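Local coordinates for regulator of chromosome condensation (Saccharomyces cerevisiae, PDB 3OF7), which acts as a guanine nucleotide exchange factor that promotes replacement of GDP by GTP on GSP1/GSP2, binds chromatin and controls RNA metabolism and transport, at residues Q152-N166 with N205-F218. Sequence-based numbering, arbitrary orientation. Where two conformers were deposited one is given.
Sequences QLAATDNMSCALFSN and NIVQLAPGKDHILF
Two neighbouring blades of the RCC1-like beta-propeller meet face to face here, each giving the hairpin of its first two strands, 150-155 with 159-164 and 206-211 with 215-220. Gln-152 fastens the blades by gripping the backbone of Leu-209 twice: OE1 accepts from Leu-209 N (2.9 Å, 160° at the hydrogen), and NE2 donates to Leu-209 O at 3.1 Å, coming from above that carbonyl's plane. With CG anti to the backbone N (chi1 -167°) and the chain extended beyond it, the amide spans the gap between the sheets; a water linking OE1 to Val-207 O adds a third hold. A leucine in its place would probably leave the N-H and C=O of Leu-209 without these buried mates and cut the water bridge.

Beside this grip the interface is apolar. Leu-209 pushes CD1 among Ala-154 CB (3.7 Å), Cys-161 SG and Leu-163 CB, while Ile-216 CD1 rests on Cys-161 CB at 3.6 Å. The Cys-161 sulfur also reaches the edge of the Phe-218 ring, 3.9 Å from CE1, and Leu-163 lays its two methyls along the backbone of Ile-206 and Val-207.

At the hairpin turns, Asp-157 N donates to Lys-213 O (2.9 Å), the firm link here; in one of two modelled conformers, Lys-213 NZ also makes a salt bridge on the syn side of Asp-157 OD2 (2.9 Å), a contact that may not persist in the other. Thr-156 OG1 accepts from Met-159 N in an ST motif and donates to a water that in turn donates to Asp-214 OD1, an atom also bonded by Arg-176 N.

The stacking continues around the propeller: Leu-153 and Ser-160 lie against strand 78-83 of the preceding blade, whereas Ala-210 and Leu-217 lean on strand 259-264 of the following one.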
ATOM      1  N   GLN A 152      11.531   6.512   2.888  1.00 14.96           N
ATOM      2  CA  GLN A 152      10.241   5.842   2.688  1.00 14.21           C
ATOM      3  C   GLN A 152       9.205   6.277   3.719  1.00 14.39           C
ATOM      4  O   GLN A 152       9.521   6.425   4.895  1.00 14.49           O
ATOM      5  CB  GLN A 152      10.383   4.312   2.714  1.00 14.43           C
ATOM      6  CG  GLN A 152       9.127   3.591   2.196  1.00 13.19           C
ATOM      7  CD  GLN A 152       9.115   2.088   2.436  1.00 15.10           C
ATOM      8  OE1 GLN A 152      10.135   1.482   2.771  1.00 14.74           O
ATOM      9  NE2 GLN A 152       7.942   1.475   2.254  1.00 13.62           N
ATOM     10  N   LEU A 153       7.970   6.467   3.257  1.00 13.57           N
ATOM     11  CA  LEU A 153       6.830   6.703   4.136  1.00 13.50           C
ATOM     12  C   LEU A 153       5.947   5.457   4.161  1.00 13.15           C
ATOM     13  O   LEU A 153       5.962   4.662   3.230  1.00 13.44           O
ATOM     14  CB  LEU A 153       6.039   7.943   3.684  1.00 13.25           C
ATOM     15  CG  LEU A 153       6.739   9.302   3.825  1.00 14.57           C
ATOM     16  CD1 LEU A 153       5.923  10.391   3.138  1.00 13.73           C
ATOM     17  CD2 LEU A 153       6.941   9.654   5.290  1.00 14.65           C
ATOM     18  N   ALA A 154       5.207   5.263   5.250  1.00 13.33           N
ATOM     19  CA  ALA A 154       4.249   4.165   5.333  1.00 13.20           C
ATOM     20  C   ALA A 154       3.062   4.573   6.181  1.00 13.28           C
ATOM     21  O   ALA A 154       3.212   5.251   7.204  1.00 13.36           O
ATOM     22  CB  ALA A 154       4.892   2.914   5.890  1.00 13.04           C
ATOM     23  N   ALA A 155       1.878   4.167   5.747  1.00 12.94           N
ATOM     24  CA  ALA A 155       0.665   4.532   6.449  1.00 13.03           C
ATOM     25  C   ALA A 155      -0.225   3.304   6.521  1.00 13.47           C
ATOM     26  O   ALA A 155      -0.470   2.646   5.496  1.00 13.22           O
ATOM     27  CB  ALA A 155      -0.053   5.684   5.727  1.00 12.95           C
ATOM     28  N   THR A 156      -0.670   2.990   7.739  1.00 13.57           N
ATOM     29  CA  THR A 156      -1.675   1.963   7.968  1.00 14.05           C
ATOM     30  C   THR A 156      -3.039   2.662   8.034  1.00 14.46           C
ATOM     31  O   THR A 156      -3.182   3.790   7.572  1.00 14.66           O
ATOM     32  CB  THR A 156      -1.413   1.190   9.285  1.00 14.01           C
ATOM     33  OG1 THR A 156      -1.613   2.063  10.399  1.00 13.71           O
ATOM     34  CG2 THR A 156       0.006   0.619   9.315  1.00 13.91           C
ATOM     35  N   ASP A 157      -4.041   2.002   8.602  1.00 15.34           N
ATOM     36  CA  ASP A 157      -5.334   2.656   8.809  1.00 16.17           C
ATOM     37  C   ASP A 157      -5.192   3.846   9.762  1.00 16.47           C
ATOM     38  O   ASP A 157      -5.730   4.924   9.493  1.00 17.42           O
ATOM     39  CB  ASP A 157      -6.377   1.676   9.354  1.00 16.52           C
ATOM     40  CG  ASP A 157      -7.108   0.919   8.260  1.00 18.13           C
ATOM     41  OD1 ASP A 157      -6.578   0.767   7.129  1.00 18.81           O
ATOM     42  OD2 ASP A 157      -8.223   0.446   8.549  1.00 20.21           O
ATOM     43  N   ASN A 158      -4.416   3.655  10.832  1.00 16.11           N
ATOM     44  CA  ASN A 158      -4.392   4.570  11.979  1.00 16.11           C
ATOM     45  C   ASN A 158      -2.980   5.013  12.429  1.00 15.86           C
ATOM     46  O   ASN A 158      -2.847   5.820  13.363  1.00 16.27           O
ATOM     47  CB  ASN A 158      -5.125   3.909  13.167  1.00 16.01           C
ATOM     48  CG  ASN A 158      -6.534   3.433  12.811  0.80 16.54           C
ATOM     49  OD1 ASN A 158      -6.815   2.219  12.749  1.00 18.09           O
ATOM     50  ND2 ASN A 158      -7.423   4.385  12.574  1.00 14.01           N
ATOM     51  N   MET A 159      -1.939   4.483  11.787  1.00 15.30           N
ATOM     52  CA  MET A 159      -0.558   4.857  12.133  1.00 15.08           C
ATOM     53  C   MET A 159       0.267   5.290  10.934  1.00 14.39           C
ATOM     54  O   MET A 159      -0.064   4.996   9.785  1.00 14.54           O
ATOM     55  CB  MET A 159       0.167   3.827  13.039  1.00 15.07           C
ATOM     56  CG  MET A 159       0.817   2.603  12.404  1.00 15.81           C
ATOM     57  SD  MET A 159       2.444   2.645  11.576  1.00 12.18           S
ATOM     58  CE  MET A 159       3.650   2.984  12.868  1.00 18.86           C
ATOM     59  N   SER A 160       1.338   6.010  11.226  1.00 14.29           N
ATOM     60  CA  SER A 160       2.182   6.592  10.209  1.00 14.08           C
ATOM     61  C   SER A 160       3.627   6.324  10.575  1.00 14.44           C
ATOM     62  O   SER A 160       3.967   6.235  11.761  1.00 14.17           O
ATOM     63  CB  SER A 160       1.934   8.092  10.144  1.00 13.85           C
ATOM     64  OG  SER A 160       0.633   8.362   9.658  1.00 13.15           O
ATOM     65  N   CYS A 161       4.468   6.193   9.559  1.00 14.55           N
ATOM     66  CA  CYS A 161       5.869   5.857   9.762  1.00 15.22           C
ATOM     67  C   CYS A 161       6.745   6.520   8.709  1.00 15.48           C
ATOM     68  O   CYS A 161       6.374   6.582   7.539  1.00 15.07           O
ATOM     69  CB  CYS A 161       6.066   4.342   9.742  1.00 14.98           C
ATOM     70  SG  CYS A 161       7.719   3.811  10.260  1.00 17.64           S
ATOM     71  N   ALA A 162       7.893   7.034   9.144  1.00 15.36           N
ATOM     72  CA  ALA A 162       8.890   7.576   8.228  1.00 15.75           C
ATOM     73  C   ALA A 162      10.225   6.915   8.503  1.00 15.82           C
ATOM     74  O   ALA A 162      10.701   6.900   9.655  1.00 15.97           O
ATOM     75  CB  ALA A 162       9.006   9.099   8.380  1.00 15.22           C
ATOM     76  N   LEU A 163      10.813   6.359   7.449  1.00 15.49           N
ATOM     77  CA  LEU A 163      12.128   5.743   7.514  1.00 15.38           C
ATOM     78  C   LEU A 163      13.187   6.717   7.008  1.00 15.70           C
ATOM     79  O   LEU A 163      13.070   7.238   5.894  1.00 15.45           O
ATOM     80  CB  LEU A 163      12.152   4.468   6.669  1.00 15.26           C
ATOM     81  CG  LEU A 163      13.503   3.766   6.499  1.00 15.72           C
ATOM     82  CD1 LEU A 163      14.058   3.290   7.852  1.00 16.55           C
ATOM     83  CD2 LEU A 163      13.400   2.613   5.506  1.00 16.32           C
ATOM     84  N   PHE A 164      14.218   6.953   7.821  1.00 15.82           N
ATOM     85  CA  PHE A 164      15.243   7.941   7.481  1.00 16.34           C
ATOM     86  C   PHE A 164      16.500   7.295   6.910  1.00 16.49           C
ATOM     87  O   PHE A 164      16.746   6.108   7.112  1.00 15.83           O
ATOM     88  CB  PHE A 164      15.576   8.830   8.685  1.00 16.39           C
ATOM     89  CG  PHE A 164      14.545   9.885   8.963  1.00 16.86           C
ATOM     90  CD1 PHE A 164      13.404   9.590   9.716  1.00 17.00           C
ATOM     91  CD2 PHE A 164      14.707  11.175   8.477  1.00 17.03           C
ATOM     92  CE1 PHE A 164      12.452  10.562   9.978  1.00 18.94           C
ATOM     93  CE2 PHE A 164      13.752  12.165   8.734  1.00 17.04           C
ATOM     94  CZ  PHE A 164      12.625  11.859   9.487  1.00 17.82           C
ATOM     95  N   SER A 165      17.285   8.091   6.190  1.00 17.04           N
ATOM     96  CA  SER A 165      18.481   7.603   5.515  1.00 18.09           C
ATOM     97  C   SER A 165      19.554   7.115   6.491  1.00 19.34           C
ATOM     98  O   SER A 165      20.488   6.422   6.086  1.00 19.91           O
ATOM     99  CB  SER A 165      19.059   8.698   4.621  1.00 17.77           C
ATOM    100  OG  SER A 165      19.230   9.886   5.365  1.00 16.83           O
ATOM    101  N   ASN A 166      19.422   7.474   7.764  1.00 20.00           N
ATOM    102  CA  ASN A 166      20.345   6.973   8.784  1.00 21.25           C
ATOM    103  C   ASN A 166      19.819   5.730   9.521  1.00 21.74           C
ATOM    104  O   ASN A 166      20.387   5.322  10.531  1.00 21.82           O
ATOM    105  CB  ASN A 166      20.713   8.083   9.775  1.00 21.34           C
ATOM    106  CG  ASN A 166      19.546   8.502  10.653  1.00 22.97           C
ATOM    107  OD1 ASN A 166      18.389   8.154  10.397  1.00 22.47           O
ATOM    108  ND2 ASN A 166      19.847   9.261  11.696  1.00 24.15           N
ATOM    109  N   ASN A 205      20.637  -1.259  10.286  1.00 25.87           N
ATOM    110  CA  ASN A 205      19.742  -0.207   9.823  1.00 24.56           C
ATOM    111  C   ASN A 205      18.476  -0.807   9.222  1.00 23.20           C
ATOM    112  O   ASN A 205      18.524  -1.844   8.554  1.00 22.98           O
ATOM    113  CB  ASN A 205      20.431   0.667   8.771  1.00 25.01           C
ATOM    114  CG  ASN A 205      21.348   1.724   9.381  1.00 26.14           C
ATOM    115  OD1 ASN A 205      21.535   1.796  10.598  1.00 26.54           O
ATOM    116  ND2 ASN A 205      21.915   2.561   8.523  1.00 27.23           N
ATOM    117  N   ILE A 206      17.350  -0.148   9.458  1.00 21.70           N
ATOM    118  CA  ILE A 206      16.107  -0.508   8.781  1.00 20.26           C
ATOM    119  C   ILE A 206      16.184  -0.001   7.338  1.00 19.34           C
ATOM    120  O   ILE A 206      16.612   1.131   7.101  1.00 19.34           O
ATOM    121  CB  ILE A 206      14.881   0.080   9.515  1.00 20.17           C
ATOM    122  CG1 ILE A 206      14.855  -0.400  10.976  1.00 19.91           C
ATOM    123  CG2 ILE A 206      13.573  -0.272   8.763  1.00 19.22           C
ATOM    124  CD1 ILE A 206      14.998  -1.939  11.140  1.00 19.73           C
ATOM    125  N   VAL A 207      15.791  -0.847   6.391  1.00 18.52           N
ATOM    126  CA  VAL A 207      15.917  -0.539   4.960  1.00 17.72           C
ATOM    127  C   VAL A 207      14.574  -0.436   4.216  1.00 17.01           C
ATOM    128  O   VAL A 207      14.493   0.191   3.154  1.00 16.40           O
ATOM    129  CB  VAL A 207      16.839  -1.556   4.237  1.00 17.57           C
ATOM    130  CG1 VAL A 207      18.236  -1.565   4.872  1.00 19.10           C
ATOM    131  CG2 VAL A 207      16.227  -2.971   4.226  1.00 18.07           C
ATOM    132  N   GLN A 208      13.526  -1.044   4.776  1.00 15.92           N
ATOM    133  CA  GLN A 208      12.219  -1.071   4.112  1.00 15.09           C
ATOM    134  C   GLN A 208      11.056  -1.220   5.089  1.00 14.80           C
ATOM    135  O   GLN A 208      11.175  -1.899   6.116  1.00 14.47           O
ATOM    136  CB  GLN A 208      12.154  -2.194   3.079  1.00 15.33           C
ATOM    137  CG  GLN A 208      11.012  -2.025   2.072  1.00 16.15           C
ATOM    138  CD  GLN A 208      10.691  -3.280   1.299  1.00 17.57           C
ATOM    139  OE1 GLN A 208      11.223  -4.362   1.569  1.00 19.56           O
ATOM    140  NE2 GLN A 208       9.804  -3.146   0.322  1.00 20.31           N
ATOM    141  N   LEU A 209       9.935  -0.593   4.738  1.00 14.13           N
ATOM    142  CA  LEU A 209       8.698  -0.685   5.519  1.00 14.11           C
ATOM    143  C   LEU A 209       7.621  -1.411   4.724  1.00 13.80           C
ATOM    144  O   LEU A 209       7.635  -1.377   3.490  1.00 14.21           O
ATOM    145  CB  LEU A 209       8.199   0.714   5.891  1.00 13.80           C
ATOM    146  CG  LEU A 209       9.202   1.745   6.416  1.00 14.32           C
ATOM    147  CD1 LEU A 209       8.542   3.110   6.576  1.00 15.64           C
ATOM    148  CD2 LEU A 209       9.805   1.308   7.753  1.00 15.46           C
ATOM    149  N   ALA A 210       6.695  -2.067   5.424  1.00 13.17           N
ATOM    150  CA  ALA A 210       5.483  -2.605   4.775  1.00 12.79           C
ATOM    151  C   ALA A 210       4.274  -2.459   5.708  1.00 12.62           C
ATOM    152  O   ALA A 210       4.137  -3.230   6.667  1.00 12.63           O
ATOM    153  CB  ALA A 210       5.681  -4.069   4.363  1.00 12.73           C
ATOM    154  N   PRO A 211       3.405  -1.457   5.444  1.00 12.51           N
ATOM    155  CA  PRO A 211       2.240  -1.220   6.296  1.00 12.33           C
ATOM    156  C   PRO A 211       1.062  -2.143   6.006  1.00 12.53           C
ATOM    157  O   PRO A 211       0.776  -2.461   4.849  1.00 12.28           O
ATOM    158  CB  PRO A 211       1.849   0.222   5.970  1.00 12.35           C
ATOM    159  CG  PRO A 211       2.325   0.435   4.560  1.00 11.89           C
ATOM    160  CD  PRO A 211       3.565  -0.410   4.413  1.00 12.17           C
ATOM    161  N   GLY A 212       0.391  -2.584   7.062  1.00 12.26           N
ATOM    162  CA  GLY A 212      -0.870  -3.303   6.897  1.00 12.57           C
ATOM    163  C   GLY A 212      -2.026  -2.420   7.306  1.00 12.36           C
ATOM    164  O   GLY A 212      -1.971  -1.201   7.149  1.00 12.83           O
ATOM    165  N   LYS A 213      -3.069  -3.035   7.858  1.00 12.48           N
ATOM    166  CA  LYS A 213      -4.218  -2.292   8.374  0.50 12.35           C
ATOM    167  C   LYS A 213      -3.931  -1.751   9.774  1.00 12.07           C
ATOM    168  O   LYS A 213      -4.092  -0.562  10.030  1.00 11.65           O
ATOM    169  CB  LYS A 213      -5.465  -3.178   8.400  0.50 12.60           C
ATOM    170  CG  LYS A 213      -6.693  -2.525   9.027  0.50 13.54           C
ATOM    171  CD  LYS A 213      -7.813  -3.542   9.226  0.50 15.38           C
ATOM    172  CE  LYS A 213      -9.043  -2.892   9.841  0.50 15.63           C
ATOM    173  NZ  LYS A 213      -9.774  -2.018   8.877  0.50 17.05           N
ATOM    174  N   ASP A 214      -3.520  -2.633  10.680  1.00 12.49           N
ATOM    175  CA  ASP A 214      -3.188  -2.227  12.051  1.00 12.89           C
ATOM    176  C   ASP A 214      -1.919  -2.912  12.562  1.00 13.18           C
ATOM    177  O   ASP A 214      -1.804  -3.270  13.744  1.00 13.06           O
ATOM    178  CB  ASP A 214      -4.382  -2.443  12.997  1.00 13.01           C
ATOM    179  CG  ASP A 214      -5.415  -1.328  12.900  1.00 12.95           C
ATOM    180  OD1 ASP A 214      -5.067  -0.153  13.147  1.00 14.01           O
ATOM    181  OD2 ASP A 214      -6.593  -1.638  12.593  1.00 13.89           O
ATOM    182  N   HIS A 215      -0.974  -3.084  11.646  1.00 13.03           N
ATOM    183  CA  HIS A 215       0.363  -3.551  11.958  1.00 13.38           C
ATOM    184  C   HIS A 215       1.287  -2.996  10.888  1.00 13.33           C
ATOM    185  O   HIS A 215       0.836  -2.585   9.811  1.00 12.64           O
ATOM    186  CB  HIS A 215       0.429  -5.082  11.922  1.00 13.42           C
ATOM    187  CG  HIS A 215       0.297  -5.644  10.544  1.00 14.47           C
ATOM    188  ND1 HIS A 215       1.387  -5.958   9.758  1.00 16.77           N
ATOM    189  CD2 HIS A 215      -0.797  -5.906   9.794  1.00 13.62           C
ATOM    190  CE1 HIS A 215       0.968  -6.408   8.590  1.00 13.03           C
ATOM    191  NE2 HIS A 215      -0.353  -6.386   8.587  1.00 16.14           N
ATOM    192  N   ILE A 216       2.581  -3.017  11.173  1.00 13.19           N
ATOM    193  CA  ILE A 216       3.581  -2.625  10.201  1.00 13.59           C
ATOM    194  C   ILE A 216       4.765  -3.591  10.311  1.00 13.97           C
ATOM    195  O   ILE A 216       5.105  -4.054  11.413  1.00 14.34           O
ATOM    196  CB  ILE A 216       3.978  -1.116  10.374  1.00 13.74           C
ATOM    197  CG1 ILE A 216       5.031  -0.685   9.332  1.00 13.57           C
ATOM    198  CG2 ILE A 216       4.422  -0.827  11.824  1.00 13.55           C
ATOM    199  CD1 ILE A 216       5.275   0.827   9.298  1.00 14.34           C
ATOM    200  N   LEU A 217       5.351  -3.920   9.163  1.00 14.44           N
ATOM    201  CA  LEU A 217       6.549  -4.754   9.087  1.00 14.61           C
ATOM    202  C   LEU A 217       7.758  -3.877   8.769  1.00 15.02           C
ATOM    203  O   LEU A 217       7.621  -2.855   8.102  1.00 14.47           O
ATOM    204  CB  LEU A 217       6.394  -5.814   8.002  1.00 14.24           C
ATOM    205  CG  LEU A 217       5.190  -6.764   8.029  1.00 14.64           C
ATOM    206  CD1 LEU A 217       5.296  -7.706   6.880  1.00 14.80           C
ATOM    207  CD2 LEU A 217       5.151  -7.542   9.343  1.00 15.35           C
ATOM    208  N   PHE A 218       8.925  -4.280   9.274  1.00 15.67           N
ATOM    209  CA  PHE A 218      10.203  -3.613   8.995  1.00 16.40           C
ATOM    210  C   PHE A 218      11.197  -4.671   8.527  1.00 16.66           C
ATOM    211  O   PHE A 218      11.159  -5.823   8.989  1.00 17.04           O
ATOM    212  CB  PHE A 218      10.798  -2.932  10.245  1.00 16.31           C
ATOM    213  CG  PHE A 218       9.885  -1.945  10.935  1.00 16.94           C
ATOM    214  CD1 PHE A 218       9.943  -0.590  10.628  1.00 17.57           C
ATOM    215  CD2 PHE A 218       8.994  -2.366  11.922  1.00 17.24           C
ATOM    216  CE1 PHE A 218       9.119   0.338  11.275  1.00 17.09           C
ATOM    217  CE2 PHE A 218       8.153  -1.450  12.572  1.00 16.99           C
ATOM    218  CZ  PHE A 218       8.216  -0.095  12.247  1.00 17.59           C
TER
HETATM  219  O   HOH W   1      12.729   1.661   1.546  1.00 15.03           O
HETATM  220  O   HOH W   2      -1.545   0.390   4.329  1.00 30.36           O
HETATM  221  O   HOH W   3      -2.839   1.480  12.599  1.00 14.85           O
HETATM  222  O   HOH W   4      -4.283   0.345   5.570  1.00 30.62           O